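Local coordinates for iron aquisition yersiniabactin synthesis enzyme, YbtT (Escherichia coli, PDB 6BA9), which acts as a low-specificity type II thioesterase that maintains production of the metallophore yersiniabactin, probably by hydrolysing thioester-bound acyl groups, at residues 58-62 with 63-67; 72-75 with 76-79; 100-103 with 104-108; 207-210 with 211-215; 234-237 with 238-242. The protein carries 1 engineered substitution. All coordinates share one frame; numbering follows the deposited sequence.

Contact 1 of 5, residues 58-62 with 63-67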
loop_
_atom_site.group_PDB
_atom_site.type_symbol
_atom_site.label_atom_id
_atom_site.label_comp_id
_atom_site.label_asym_id
_atom_site.label_seq_id
_atom_site.Cartn_x
_atom_site.Cartn_y
_atom_site.Cartn_z
ATOM N N GLU A 58 4.053 18.307 7.080
ATOM C CA GLU A 58 2.610 18.262 6.894
ATOM C C GLU A 58 2.247 17.042 6.055
ATOM O O GLU A 58 2.976 16.681 5.129
ATOM C CB GLU A 58 2.082 19.532 6.216
ATOM C CG GLU A 58 1.903 20.717 7.189
ATOM C CD GLU A 58 0.973 20.393 8.359
ATOM O OE1 GLU A 58 1.478 20.049 9.452
ATOM O OE2 GLU A 58 -0.262 20.466 8.183
ATOM N N PRO A 59 1.129 16.388 6.346
ATOM C CA PRO A 59 0.731 15.256 5.517
ATOM C C PRO A 59 0.336 15.711 4.121
ATOM O O PRO A 59 -0.202 16.810 3.921
ATOM C CB PRO A 59 -0.447 14.638 6.278
ATOM C CG PRO A 59 -0.934 15.687 7.180
ATOM C CD PRO A 59 0.219 16.590 7.485
ATOM N N LEU A 60 0.638 14.860 3.149
ATOM C CA LEU A 60 0.265 15.109 1.768
ATOM C C LEU A 60 -1.162 14.647 1.479
ATOM O O LEU A 60 -1.725 13.784 2.157
ATOM C CB LEU A 60 1.239 14.417 0.820
ATOM C CG LEU A 60 2.700 14.817 1.024
ATOM C CD1 LEU A 60 3.541 14.269 -0.090
ATOM C CD2 LEU A 60 2.881 16.344 1.114
ATOM N N ARG A 61 -1.755 15.270 0.469
ATOM C CA ARG A 61 -3.149 15.059 0.094
ATOM C C ARG A 61 -3.288 14.538 -1.332
ATOM O O ARG A 61 -4.379 14.611 -1.918
ATOM C CB ARG A 61 -3.931 16.355 0.312
ATOM C CG ARG A 61 -3.824 16.794 1.765
ATOM C CD ARG A 61 -4.751 17.922 2.094
ATOM N NE ARG A 61 -4.549 19.104 1.271
ATOM C CZ ARG A 61 -3.756 20.128 1.583
ATOM N NH1 ARG A 61 -3.036 20.124 2.698
ATOM N NH2 ARG A 61 -3.684 21.165 0.764
ATOM N N SER A 62 -2.210 13.966 -1.886
ATOM C CA SER A 62 -2.163 13.475 -3.262
ATOM C C SER A 62 -1.371 12.172 -3.338
ATOM O O SER A 62 -0.214 12.114 -2.908
ATOM C CB SER A 62 -1.478 14.539 -4.134
ATOM O OG SER A 62 -1.024 14.003 -5.346
ATOM N N ILE A 63 -1.987 11.152 -3.935
ATOM C CA ILE A 63 -1.322 9.882 -4.211
ATOM C C ILE A 63 -0.113 10.091 -5.122
ATOM O O ILE A 63 0.956 9.515 -4.906
ATOM C CB ILE A 63 -2.329 8.880 -4.823
ATOM C CG1 ILE A 63 -3.454 8.545 -3.835
ATOM C CG2 ILE A 63 -1.607 7.621 -5.334
ATOM C CD1 ILE A 63 -2.969 7.941 -2.488
ATOM N N THR A 64 -0.276 10.874 -6.188
ATOM C CA THR A 64 0.823 11.026 -7.138
ATOM C C THR A 64 1.996 11.788 -6.515
ATOM O O THR A 64 3.153 11.518 -6.854
ATOM C CB THR A 64 0.331 11.652 -8.460
ATOM O OG1 THR A 64 -0.380 12.859 -8.193
ATOM C CG2 THR A 64 -0.574 10.708 -9.224
ATOM N N GLN A 65 1.725 12.728 -5.605
ATOM C CA GLN A 65 2.813 13.415 -4.890
ATOM C C GLN A 65 3.589 12.435 -4.008
ATOM O O GLN A 65 4.825 12.449 -3.969
ATOM C CB GLN A 65 2.279 14.554 -4.028
ATOM C CG GLN A 65 1.881 15.788 -4.768
ATOM C CD GLN A 65 1.260 16.817 -3.848
ATOM O OE1 GLN A 65 1.368 16.718 -2.613
ATOM N NE2 GLN A 65 0.596 17.812 -4.437
ATOM N N LEU A 66 2.877 11.588 -3.268
ATOM C CA LEU A 66 3.544 10.564 -2.471
ATOM C C LEU A 66 4.401 9.652 -3.344
ATOM O O LEU A 66 5.537 9.308 -2.980
ATOM C CB LEU A 66 2.499 9.743 -1.715
ATOM C CG LEU A 66 1.815 10.462 -0.550
ATOM C CD1 LEU A 66 0.552 9.705 -0.129
ATOM C CD2 LEU A 66 2.759 10.593 0.632
ATOM N N ALA A 67 3.862 9.246 -4.498
ATOM C CA ALA A 67 4.577 8.360 -5.414
ATOM C C ALA A 67 5.822 9.020 -5.981
ATOM O O ALA A 67 6.844 8.356 -6.183
ATOM C CB ALA A 67 3.643 7.972 -6.555
HETATM O O HOH W 1 -0.532 17.389 -0.925
#
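Leu60 reaches from the extended loop to the first turn of the helix that starts at Ile63, and its CD1 meets Leu66 CD2 at 3.8 Å. The two side chains slide past each other in opposite directions; methyl meets methyl, and Leu66 CD2 also lies by Leu60 CB, so that the branched apolar ends shield each other beside the polar cap. At Arg61 the backbone takes over: a bridging water accepts from Arg61 N and donates to Gln65 OE1 (2.6 Å from that oxygen), linking the loop to the extended glutamine side chain. Ser62 then caps the helix. Its OG, turned opposite the backbone N (chi1 162°), accepts from Gln65 N at 3.0 Å along a fairly straight bond of 161°. A small hydroxyl suits this place because it can fold back over an amide that has no carbonyl of a preceding turn to pair with. Gln65 in turn lays its CG and CD against the serine, with CD 3.6 Å from Ser62 CB. Ser62 O accepts from Leu66 N at 3.2 Å, opening the regular helical pattern. Leu66 also packs on Met91 and Trp48, while Ile63 touches Gln94 and Ala171. The whole is a serine N-cap, with an apolar pair spanning the cap at the start of helix 63-77.

Contact 2 of 5, residues 72-75 with 76-79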
loop_
_atom_site.group_PDB
_atom_site.type_symbol
_atom_site.label_atom_id
_atom_site.label_comp_id
_atom_site.label_asym_id
_atom_site.label_seq_id
_atom_site.Cartn_x
_atom_site.Cartn_y
_atom_site.Cartn_z
ATOM N N ASN A 72 11.558 8.882 -6.370
ATOM C CA ASN A 72 12.853 9.560 -6.318
ATOM C C ASN A 72 13.748 8.944 -5.267
ATOM O O ASN A 72 14.933 8.702 -5.518
ATOM C CB ASN A 72 12.680 11.052 -6.050
ATOM C CG ASN A 72 12.005 11.777 -7.203
ATOM O OD1 ASN A 72 11.723 11.188 -8.242
ATOM N ND2 ASN A 72 11.700 13.033 -6.997
ATOM N N GLU A 73 13.195 8.642 -4.093
ATOM C CA GLU A 73 13.995 8.032 -3.042
ATOM C C GLU A 73 14.533 6.675 -3.470
ATOM O O GLU A 73 15.711 6.367 -3.247
ATOM C CB GLU A 73 13.160 7.900 -1.770
ATOM C CG GLU A 73 13.887 7.170 -0.644
ATOM C CD GLU A 73 13.137 7.244 0.664
ATOM O OE1 GLU A 73 12.574 8.323 0.969
ATOM O OE2 GLU A 73 13.099 6.216 1.373
ATOM N N LEU A 74 13.693 5.848 -4.085
ATOM C CA LEU A 74 14.125 4.522 -4.507
ATOM C C LEU A 74 15.150 4.607 -5.631
ATOM O O LEU A 74 16.118 3.850 -5.637
ATOM C CB LEU A 74 12.920 3.663 -4.888
ATOM C CG LEU A 74 11.971 3.371 -3.722
ATOM C CD1 LEU A 74 10.816 2.565 -4.212
ATOM C CD2 LEU A 74 12.659 2.649 -2.594
ATOM N N GLU A 75 14.957 5.515 -6.590
ATOM C CA GLU A 75 15.948 5.678 -7.651
ATOM C C GLU A 75 17.311 6.043 -7.084
ATOM O O GLU A 75 18.344 5.618 -7.623
ATOM C CB GLU A 75 15.464 6.733 -8.643
ATOM C CG GLU A 75 16.449 7.013 -9.776
ATOM C CD GLU A 75 15.908 7.928 -10.855
ATOM O OE1 GLU A 75 14.892 8.629 -10.640
ATOM O OE2 GLU A 75 16.533 7.948 -11.953
ATOM N N ALA A 76 17.335 6.850 -6.022
ATOM C CA ALA A 76 18.576 7.306 -5.413
ATOM C C ALA A 76 19.225 6.239 -4.547
ATOM O O ALA A 76 20.455 6.229 -4.415
ATOM C CB ALA A 76 18.301 8.542 -4.557
ATOM N N SER A 77 18.436 5.334 -3.956
ATOM C CA SER A 77 18.929 4.460 -2.898
ATOM C C SER A 77 18.978 2.979 -3.259
ATOM O O SER A 77 19.656 2.225 -2.553
ATOM C CB SER A 77 18.078 4.629 -1.631
ATOM O OG SER A 77 16.790 4.071 -1.795
ATOM N N VAL A 78 18.306 2.533 -4.318
ATOM C CA VAL A 78 18.264 1.119 -4.664
ATOM C C VAL A 78 19.204 0.884 -5.833
ATOM O O VAL A 78 19.061 1.508 -6.889
ATOM C CB VAL A 78 16.843 0.659 -5.013
ATOM C CG1 VAL A 78 16.839 -0.819 -5.409
ATOM C CG2 VAL A 78 15.921 0.897 -3.834
ATOM N N SER A 79 20.140 -0.040 -5.659
ATOM C CA SER A 79 21.059 -0.360 -6.736
ATOM C C SER A 79 20.288 -0.925 -7.927
ATOM O O SER A 79 19.353 -1.716 -7.748
ATOM C CB SER A 79 22.064 -1.404 -6.251
ATOM O OG SER A 79 22.816 -1.904 -7.344
HETATM O O HOH W 2 15.210 4.504 1.101
HETATM O O HOH W 3 18.523 3.149 -9.069
#
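Ala76 donates its backbone N-H to Asn72 O at 3.1 Å, while its methyl lies 3.5 Å from that same Asn72 O; a side chain this short adds little bulk on the outer side of the last turn. Ser77 follows, and its hydroxyl turns back on the helix. With chi1 at 71°, OG lies between the backbone N and the carbonyl carbon and donates to Glu73 O at 2.9 Å, coming from above the carbonyl plane. Serine fits here because its hydroxyl can help satisfy a carbonyl whose bonds from Ser77 N and Ala76 N are both weak. A water that donates to Glu73 OE2 also gives Ser77 OG a weak bond, and the carboxylate of Glu73 takes the backbone amides of Met2 and Cys3. Val78 is the first residue to leave helical geometry. Its N bonds to Leu74 O at 2.9 Å, and that oxygen also accepts Ser77 N, from well above its plane. Val78 CG2 rests beside Leu74 CD2 at 3.9 Å, the two chains pointing the same way. A second water donates to Glu75 O at 2.9 Å and to Val78 O at 2.8 Å as the chain departs. This C-terminal end of helix 63-77 lies near the surface beside helix 91-105: Arg106 NH1, just beyond that helix, is hydrogen-bonded to Asn72 OD1 and forms a salt bridge with Glu75 OE1, and Glu73 touches the chain start leading into strand 3-7.

Contact 3 of 5, residues 100-103 with 104-108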
loop_
_atom_site.group_PDB
_atom_site.type_symbol
_atom_site.label_atom_id
_atom_site.label_comp_id
_atom_site.label_asym_id
_atom_site.label_seq_id
_atom_site.Cartn_x
_atom_site.Cartn_y
_atom_site.Cartn_z
ATOM N N CYS A 100 5.538 2.618 -9.249
ATOM C CA CYS A 100 6.000 1.679 -10.255
ATOM C C CYS A 100 5.927 2.300 -11.635
ATOM O O CYS A 100 6.837 2.102 -12.454
ATOM C CB CYS A 100 5.159 0.401 -10.179
ATOM S SG CYS A 100 5.868 -1.010 -11.081
ATOM N N ARG A 101 4.882 3.080 -11.897
ATOM C CA ARG A 101 4.746 3.788 -13.173
ATOM C C ARG A 101 5.956 4.679 -13.418
ATOM O O ARG A 101 6.566 4.637 -14.495
ATOM C CB ARG A 101 3.452 4.594 -13.164
ATOM C CG ARG A 101 3.136 5.416 -14.403
ATOM C CD ARG A 101 1.604 5.706 -14.519
ATOM N NE ARG A 101 1.379 6.959 -15.230
ATOM C CZ ARG A 101 0.626 7.974 -14.804
ATOM N NH1 ARG A 101 -0.036 7.910 -13.655
ATOM N NH2 ARG A 101 0.521 9.069 -15.555
ATOM N N LEU A 102 6.343 5.469 -12.416
ATOM C CA LEU A 102 7.485 6.366 -12.584
ATOM C C LEU A 102 8.780 5.588 -12.790
ATOM O O LEU A 102 9.590 5.940 -13.654
ATOM C CB LEU A 102 7.609 7.288 -11.368
ATOM C CG LEU A 102 6.454 8.277 -11.171
ATOM C CD1 LEU A 102 6.562 8.997 -9.863
ATOM C CD2 LEU A 102 6.378 9.305 -12.322
ATOM N N LEU A 103 9.012 4.531 -12.013
ATOM C CA LEU A 103 10.257 3.781 -12.119
ATOM C C LEU A 103 10.361 3.058 -13.453
ATOM O O LEU A 103 11.439 3.019 -14.071
ATOM C CB LEU A 103 10.389 2.793 -10.971
ATOM C CG LEU A 103 10.552 3.460 -9.617
ATOM C CD1 LEU A 103 10.615 2.373 -8.574
ATOM C CD2 LEU A 103 11.788 4.339 -9.545
ATOM N N GLU A 104 9.252 2.477 -13.909
ATOM C CA GLU A 104 9.235 1.804 -15.208
ATOM C C GLU A 104 9.528 2.793 -16.327
ATOM O O GLU A 104 10.342 2.503 -17.221
ATOM C CB GLU A 104 7.870 1.121 -15.406
ATOM C CG GLU A 104 7.757 0.253 -16.622
ATOM C CD GLU A 104 6.421 -0.476 -16.642
ATOM O OE1 GLU A 104 6.031 -1.042 -15.595
ATOM O OE2 GLU A 104 5.770 -0.427 -17.691
ATOM N N GLN A 105 8.898 3.978 -16.285
ATOM C CA GLN A 105 9.112 5.007 -17.299
ATOM C C GLN A 105 10.560 5.465 -17.327
ATOM O O GLN A 105 11.092 5.823 -18.389
ATOM C CB GLN A 105 8.247 6.228 -17.009
ATOM C CG GLN A 105 6.756 6.064 -17.194
ATOM C CD GLN A 105 5.996 7.244 -16.604
ATOM O OE1 GLN A 105 6.595 8.158 -16.023
ATOM N NE2 GLN A 105 4.680 7.231 -16.745
ATOM N N ARG A 106 11.199 5.527 -16.167
ATOM C CA ARG A 106 12.589 5.960 -16.093
ATOM C C ARG A 106 13.576 4.881 -16.526
ATOM O O ARG A 106 14.788 5.132 -16.491
ATOM C CB ARG A 106 12.902 6.377 -14.645
ATOM C CG ARG A 106 12.197 7.652 -14.209
ATOM C CD ARG A 106 12.305 7.888 -12.696
ATOM N NE ARG A 106 11.381 8.944 -12.277
ATOM C CZ ARG A 106 11.263 9.394 -11.030
ATOM N NH1 ARG A 106 12.011 8.898 -10.047
ATOM N NH2 ARG A 106 10.377 10.337 -10.770
ATOM N N GLY A 107 13.108 3.687 -16.898
ATOM C CA GLY A 107 13.991 2.612 -17.302
ATOM C C GLY A 107 14.581 1.815 -16.167
ATOM O O GLY A 107 15.616 1.165 -16.345
ATOM N N LEU A 108 13.946 1.817 -14.998
ATOM C CA LEU A 108 14.574 1.219 -13.833
ATOM C C LEU A 108 14.086 -0.190 -13.539
ATOM O O LEU A 108 14.694 -0.882 -12.708
ATOM C CB LEU A 108 14.458 2.162 -12.634
ATOM C CG LEU A 108 15.305 3.413 -12.923
ATOM C CD1 LEU A 108 15.088 4.450 -11.864
ATOM C CD2 LEU A 108 16.794 3.065 -13.012
#
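Glu104 N donates to Cys100 O at 2.8 Å, nearly in line with the carbonyl (C=O...N 160°), and the next two bonds of the same kind, Gln105 N to Arg101 O and Arg106 N to Leu102 O, carry the helix to its end. Along the outside, Arg101 and Gln105 run side by side. Gln105 NE2 comes within 3.3 Å of Arg101 CG, while amide and guanidinium planes stand 82° apart; Arg101 NH1 itself pairs with Glu98. Arg106, fully extended, lies along Leu102, whose CB sits 3.9 Å over one guanidinium face toward its rim. Arginine's long apolar stem suits a helix flank while its charged end goes on to helix 63-77. Leu108 N reaches back to Leu103 O at 2.9 Å and Gly107 N to Glu104 O at 3.0 Å; the two leucine side chains cross, with Leu108 CD1 4.0 Å from Leu103 CD2. Gly107 has a positive phi, 83°, that glycine, lacking CB, adopts without strain. This is a Schellman motif ending helix 91-105 of a beta-alpha-beta unit.

Contact 4 of 5, residues 207-210 with 211-215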
loop_
_atom_site.group_PDB
_atom_site.type_symbol
_atom_site.label_atom_id
_atom_site.label_comp_id
_atom_site.label_asym_id
_atom_site.label_seq_id
_atom_site.Cartn_x
_atom_site.Cartn_y
_atom_site.Cartn_z
ATOM N N ASP A 207 -10.214 -7.083 -9.264
ATOM C CA ASP A 207 -10.028 -7.664 -10.587
ATOM C C ASP A 207 -9.948 -6.597 -11.672
ATOM O O ASP A 207 -9.284 -6.802 -12.700
ATOM C CB ASP A 207 -11.198 -8.612 -10.878
ATOM C CG ASP A 207 -11.024 -9.363 -12.177
ATOM O OD1 ASP A 207 -10.049 -10.117 -12.313
ATOM O OD2 ASP A 207 -11.892 -9.178 -13.059
ATOM N N ALA A 208 -10.640 -5.471 -11.480
ATOM C CA ALA A 208 -10.635 -4.376 -12.441
ATOM C C ALA A 208 -9.255 -3.776 -12.663
ATOM O O ALA A 208 -9.051 -3.032 -13.642
ATOM C CB ALA A 208 -11.621 -3.319 -11.978
ATOM N N TRP A 209 -8.288 -4.090 -11.805
ATOM C CA TRP A 209 -6.926 -3.638 -12.066
ATOM C C TRP A 209 -6.350 -4.222 -13.349
ATOM O O TRP A 209 -5.363 -3.692 -13.874
ATOM C CB TRP A 209 -6.017 -4.000 -10.904
ATOM C CG TRP A 209 -6.014 -3.021 -9.739
ATOM C CD1 TRP A 209 -6.742 -3.107 -8.598
ATOM C CD2 TRP A 209 -5.210 -1.848 -9.612
ATOM N NE1 TRP A 209 -6.457 -2.053 -7.765
ATOM C CE2 TRP A 209 -5.510 -1.266 -8.366
ATOM C CE3 TRP A 209 -4.276 -1.232 -10.437
ATOM C CZ2 TRP A 209 -4.901 -0.091 -7.925
ATOM C CZ3 TRP A 209 -3.673 -0.067 -9.996
ATOM C CH2 TRP A 209 -3.989 0.483 -8.751
ATOM N N ARG A 210 -6.933 -5.301 -13.868
ATOM C CA ARG A 210 -6.414 -5.874 -15.099
ATOM C C ARG A 210 -6.531 -4.908 -16.267
ATOM O O ARG A 210 -5.842 -5.102 -17.272
ATOM C CB ARG A 210 -7.099 -7.212 -15.400
ATOM C CG ARG A 210 -6.770 -8.309 -14.379
ATOM C CD ARG A 210 -7.361 -9.682 -14.745
ATOM N NE ARG A 210 -8.815 -9.624 -14.775
ATOM C CZ ARG A 210 -9.561 -9.506 -15.872
ATOM N NH1 ARG A 210 -8.984 -9.471 -17.061
ATOM N NH2 ARG A 210 -10.877 -9.420 -15.750
ATOM N N GLN A 211 -7.337 -3.856 -16.148
ATOM C CA GLN A 211 -7.408 -2.836 -17.188
ATOM C C GLN A 211 -6.113 -2.047 -17.299
ATOM O O GLN A 211 -5.850 -1.434 -18.345
ATOM C CB GLN A 211 -8.547 -1.854 -16.903
ATOM C CG GLN A 211 -9.955 -2.451 -16.867
ATOM C CD GLN A 211 -10.482 -2.735 -18.240
ATOM O OE1 GLN A 211 -10.041 -2.133 -19.215
ATOM N NE2 GLN A 211 -11.430 -3.649 -18.328
ATOM N N TRP A 212 -5.288 -2.062 -16.249
ATOM C CA TRP A 212 -4.132 -1.178 -16.115
ATOM C C TRP A 212 -2.794 -1.903 -16.212
ATOM O O TRP A 212 -1.739 -1.251 -16.167
ATOM C CB TRP A 212 -4.221 -0.475 -14.746
ATOM C CG TRP A 212 -5.384 0.419 -14.606
ATOM C CD1 TRP A 212 -6.653 0.075 -14.246
ATOM C CD2 TRP A 212 -5.407 1.828 -14.844
ATOM N NE1 TRP A 212 -7.459 1.190 -14.233
ATOM C CE2 TRP A 212 -6.716 2.276 -14.609
ATOM C CE3 TRP A 212 -4.437 2.756 -15.241
ATOM C CZ2 TRP A 212 -7.077 3.606 -14.737
ATOM C CZ3 TRP A 212 -4.803 4.068 -15.368
ATOM C CH2 TRP A 212 -6.111 4.487 -15.120
ATOM N N LEU A 213 -2.792 -3.229 -16.331
ATOM C CA LEU A 213 -1.608 -4.049 -16.106
ATOM C C LEU A 213 -1.495 -5.078 -17.221
ATOM O O LEU A 213 -2.387 -5.917 -17.386
ATOM C CB LEU A 213 -1.718 -4.741 -14.743
ATOM C CG LEU A 213 -1.871 -3.825 -13.528
ATOM C CD1 LEU A 213 -2.212 -4.647 -12.275
ATOM C CD2 LEU A 213 -0.598 -3.019 -13.315
ATOM N N SER A 214 -0.406 -5.018 -17.988
ATOM C CA SER A 214 -0.228 -5.932 -19.125
ATOM C C SER A 214 0.162 -7.349 -18.733
ATOM O O SER A 214 -0.097 -8.294 -19.504
ATOM C CB SER A 214 0.832 -5.366 -20.064
ATOM O OG SER A 214 0.366 -4.140 -20.576
ATOM N N HIS A 215 0.793 -7.547 -17.582
ATOM C CA HIS A 215 1.353 -8.838 -17.181
ATOM C C HIS A 215 0.929 -9.058 -15.739
ATOM O O HIS A 215 1.611 -8.608 -14.807
ATOM C CB HIS A 215 2.865 -8.867 -17.350
ATOM C CG HIS A 215 3.292 -8.634 -18.763
ATOM N ND1 HIS A 215 4.012 -7.525 -19.151
ATOM C CD2 HIS A 215 3.051 -9.344 -19.888
ATOM C CE1 HIS A 215 4.207 -7.569 -20.459
ATOM N NE2 HIS A 215 3.634 -8.660 -20.928
HETATM O O HOH W 4 -4.582 -7.396 -18.207
#
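Trp212 presents its indole edge to the preceding turn: Ala208 O and Trp209 O both lie near the ring plane, each 4.0 Å from Trp212 CD1. The two tryptophans meet obliquely, the six-membered ring of Trp209 and the five-membered ring of Trp212 having centroids 5.9 Å apart and planes at 61°. Phe97 meets Trp209 edge-to-face, and His122 and Tyr177 meet Trp212. Tryptophan suits a buried place that needs bulk and offers an acceptor for its single N-H: Cys118 O for Trp209 NE1, His122 ND1 for Trp212 NE1. Leu213 fits its CD1 against Trp209 CB at 4.1 Å and packs on Leu192 of strand 190-195. Exposed Arg210, bent at chi3 (-62°), returns over the turn to grip buried Asp207 side-on in a salt bridge: NE meets OD1 at 2.8 Å from above the carboxylate plane, and NH2 meets OD2 at 2.9 Å on its syn side, both acceptors close to the guanidinium plane. In the backbone, Gln211 N bonds to Ala208 O at 3.1 Å and Trp212 N to Trp209 O at 2.9 Å. A water joins Arg210 O to Leu213 O. Successive three-residue bonds of this kind mark a 3-10 turn, here linking helix 203-207 to strand 216-222, at one edge of the alpha/beta-hydrolase sheet.

Contact 5 of 5, residues 234-237 with 238-242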
loop_
_atom_site.group_PDB
_atom_site.type_symbol
_atom_site.label_atom_id
_atom_site.label_comp_id
_atom_site.label_asym_id
_atom_site.label_seq_id
_atom_site.Cartn_x
_atom_site.Cartn_y
_atom_site.Cartn_z
ATOM N N ARG A 234 1.485 -14.764 7.117
ATOM C CA ARG A 234 2.090 -15.939 6.499
ATOM C C ARG A 234 1.517 -16.185 5.106
ATOM O O ARG A 234 2.263 -16.433 4.156
ATOM C CB ARG A 234 1.929 -17.162 7.404
ATOM C CG ARG A 234 2.749 -17.043 8.678
ATOM C CD ARG A 234 2.782 -18.320 9.504
ATOM N NE ARG A 234 3.166 -18.016 10.880
ATOM C CZ ARG A 234 4.411 -18.029 11.351
ATOM N NH1 ARG A 234 5.441 -18.359 10.576
ATOM N NH2 ARG A 234 4.624 -17.716 12.625
ATOM N N SER A 235 0.190 -16.086 4.957
ATOM C CA SER A 235 -0.431 -16.251 3.646
ATOM C C SER A 235 -0.021 -15.131 2.688
ATOM O O SER A 235 0.249 -15.379 1.501
ATOM C CB SER A 235 -1.951 -16.290 3.802
ATOM O OG SER A 235 -2.353 -17.377 4.619
ATOM N N PHE A 236 0.012 -13.890 3.185
ATOM C CA PHE A 236 0.372 -12.738 2.358
ATOM C C PHE A 236 1.770 -12.903 1.772
ATOM O O PHE A 236 1.965 -12.814 0.555
ATOM C CB PHE A 236 0.258 -11.489 3.245
ATOM C CG PHE A 236 0.519 -10.165 2.549
ATOM C CD1 PHE A 236 -0.453 -9.563 1.768
ATOM C CD2 PHE A 236 1.720 -9.487 2.754
ATOM C CE1 PHE A 236 -0.216 -8.337 1.176
ATOM C CE2 PHE A 236 1.959 -8.263 2.155
ATOM C CZ PHE A 236 0.991 -7.695 1.366
ATOM N N PHE A 237 2.760 -13.171 2.619
ATOM C CA PHE A 237 4.119 -13.333 2.109
ATOM C C PHE A 237 4.282 -14.586 1.265
ATOM O O PHE A 237 5.034 -14.557 0.290
ATOM C CB PHE A 237 5.155 -13.234 3.228
ATOM C CG PHE A 237 5.282 -11.832 3.766
ATOM C CD1 PHE A 237 5.919 -10.852 3.016
ATOM C CD2 PHE A 237 4.733 -11.484 4.977
ATOM C CE1 PHE A 237 6.021 -9.555 3.488
ATOM C CE2 PHE A 237 4.831 -10.205 5.452
ATOM C CZ PHE A 237 5.476 -9.232 4.701
ATOM N N THR A 238 3.585 -15.673 1.601
ATOM C CA THR A 238 3.637 -16.867 0.765
ATOM C C THR A 238 3.239 -16.550 -0.668
ATOM O O THR A 238 3.917 -16.961 -1.620
ATOM C CB THR A 238 2.721 -17.947 1.331
ATOM O OG1 THR A 238 3.213 -18.348 2.602
ATOM C CG2 THR A 238 2.693 -19.145 0.397
ATOM N N GLN A 239 2.143 -15.805 -0.849
ATOM C CA GLN A 239 1.692 -15.545 -2.210
ATOM C C GLN A 239 2.650 -14.622 -2.941
ATOM O O GLN A 239 2.871 -14.778 -4.143
ATOM C CB GLN A 239 0.269 -14.993 -2.208
ATOM C CG GLN A 239 -0.750 -15.981 -1.679
ATOM C CD GLN A 239 -0.725 -17.305 -2.426
ATOM O OE1 GLN A 239 -0.508 -17.343 -3.629
ATOM N NE2 GLN A 239 -0.915 -18.401 -1.697
ATOM N N ILE A 240 3.238 -13.649 -2.246
ATOM C CA ILE A 240 4.232 -12.801 -2.896
ATOM C C ILE A 240 5.416 -13.636 -3.370
ATOM O O ILE A 240 5.821 -13.570 -4.534
ATOM C CB ILE A 240 4.663 -11.662 -1.950
ATOM C CG1 ILE A 240 3.470 -10.743 -1.700
ATOM C CG2 ILE A 240 5.829 -10.910 -2.517
ATOM C CD1 ILE A 240 3.711 -9.679 -0.655
ATOM N N VAL A 241 6.004 -14.432 -2.478
ATOM C CA VAL A 241 7.206 -15.166 -2.869
ATOM C C VAL A 241 6.914 -16.127 -4.014
ATOM O O VAL A 241 7.685 -16.210 -4.981
ATOM C CB VAL A 241 7.828 -15.881 -1.656
ATOM C CG1 VAL A 241 9.042 -16.710 -2.107
ATOM C CG2 VAL A 241 8.234 -14.893 -0.599
ATOM N N ARG A 242 5.796 -16.859 -3.928
ATOM C CA ARG A 242 5.432 -17.861 -4.937
ATOM C C ARG A 242 5.344 -17.256 -6.327
ATOM O O ARG A 242 5.642 -17.925 -7.327
ATOM C CB ARG A 242 4.057 -18.468 -4.621
ATOM C CG ARG A 242 4.024 -19.466 -3.509
ATOM C CD ARG A 242 2.607 -20.052 -3.379
ATOM N NE ARG A 242 2.209 -20.776 -4.592
ATOM C CZ ARG A 242 1.137 -20.515 -5.347
ATOM N NH1 ARG A 242 0.284 -19.548 -5.033
ATOM N NH2 ARG A 242 0.904 -21.251 -6.426
#
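Helix 233-243, which follows the last strand of the alpha/beta-hydrolase sheet, 216-222, contains a turn in which Thr238 folds its hydroxyl onto the carbonyl of Arg234. Thr238 OG1 donates to Arg234 O at 2.6 Å and Thr238 N to the same oxygen at 3.0 Å, from opposite faces of the carbonyl plane. Chi1 of -65° sets OG1 beside the backbone N, the placing that lets a threonine on a helix's exposed side satisfy its own hydroxyl. On the buried side Ile240 sends CD1 over the face of Phe236, 4.0 Å from the ring centroid and 27° off its normal, in a CH-pi contact. Phe236 CD2 in turn lies over the centre of the Phe237 ring, 4.1 Å above its plane. The flat rings and slender isoleucine tip thus pack as a compact apolar cluster. Val241 N closes the turn on Phe237 O at 2.9 Å. Phe236 and Ile240 press on strand 112-116, and Phe236 and Gln239 on strand 190-195. Phe237 meets Trp33 edge-to-face, while Arg234 makes a salt bridge to Glu36 beyond helix 31-34.

In the fold
Contacts 1 and 2 mark the start and end of helix 63-77, their centres about 18 Å apart. Contact 3 ends the neighbouring helix 91-105 and touches both: Ala67 O lies 3.7 Å from Leu102 CD1, and Arg106 of contact 3 is held by two side chains of contact 2, their centres about 12 Å apart. Contact 4 is about 17 Å from contact 3, centre to centre, without touching it. Contacts 4 and 5 meet successive residues of strand 190-195, Leu192 and Leu193, consistent with opposite faces of the sheet. Contact 5 lies across the chain's centre from contact 1, centres about 28 Å apart. As in other alpha/beta-hydrolases, the nucleophile elbow probably lies between strand 84-89 and helix 91-105, far from contact 3; the engineered alanine replaces its serine.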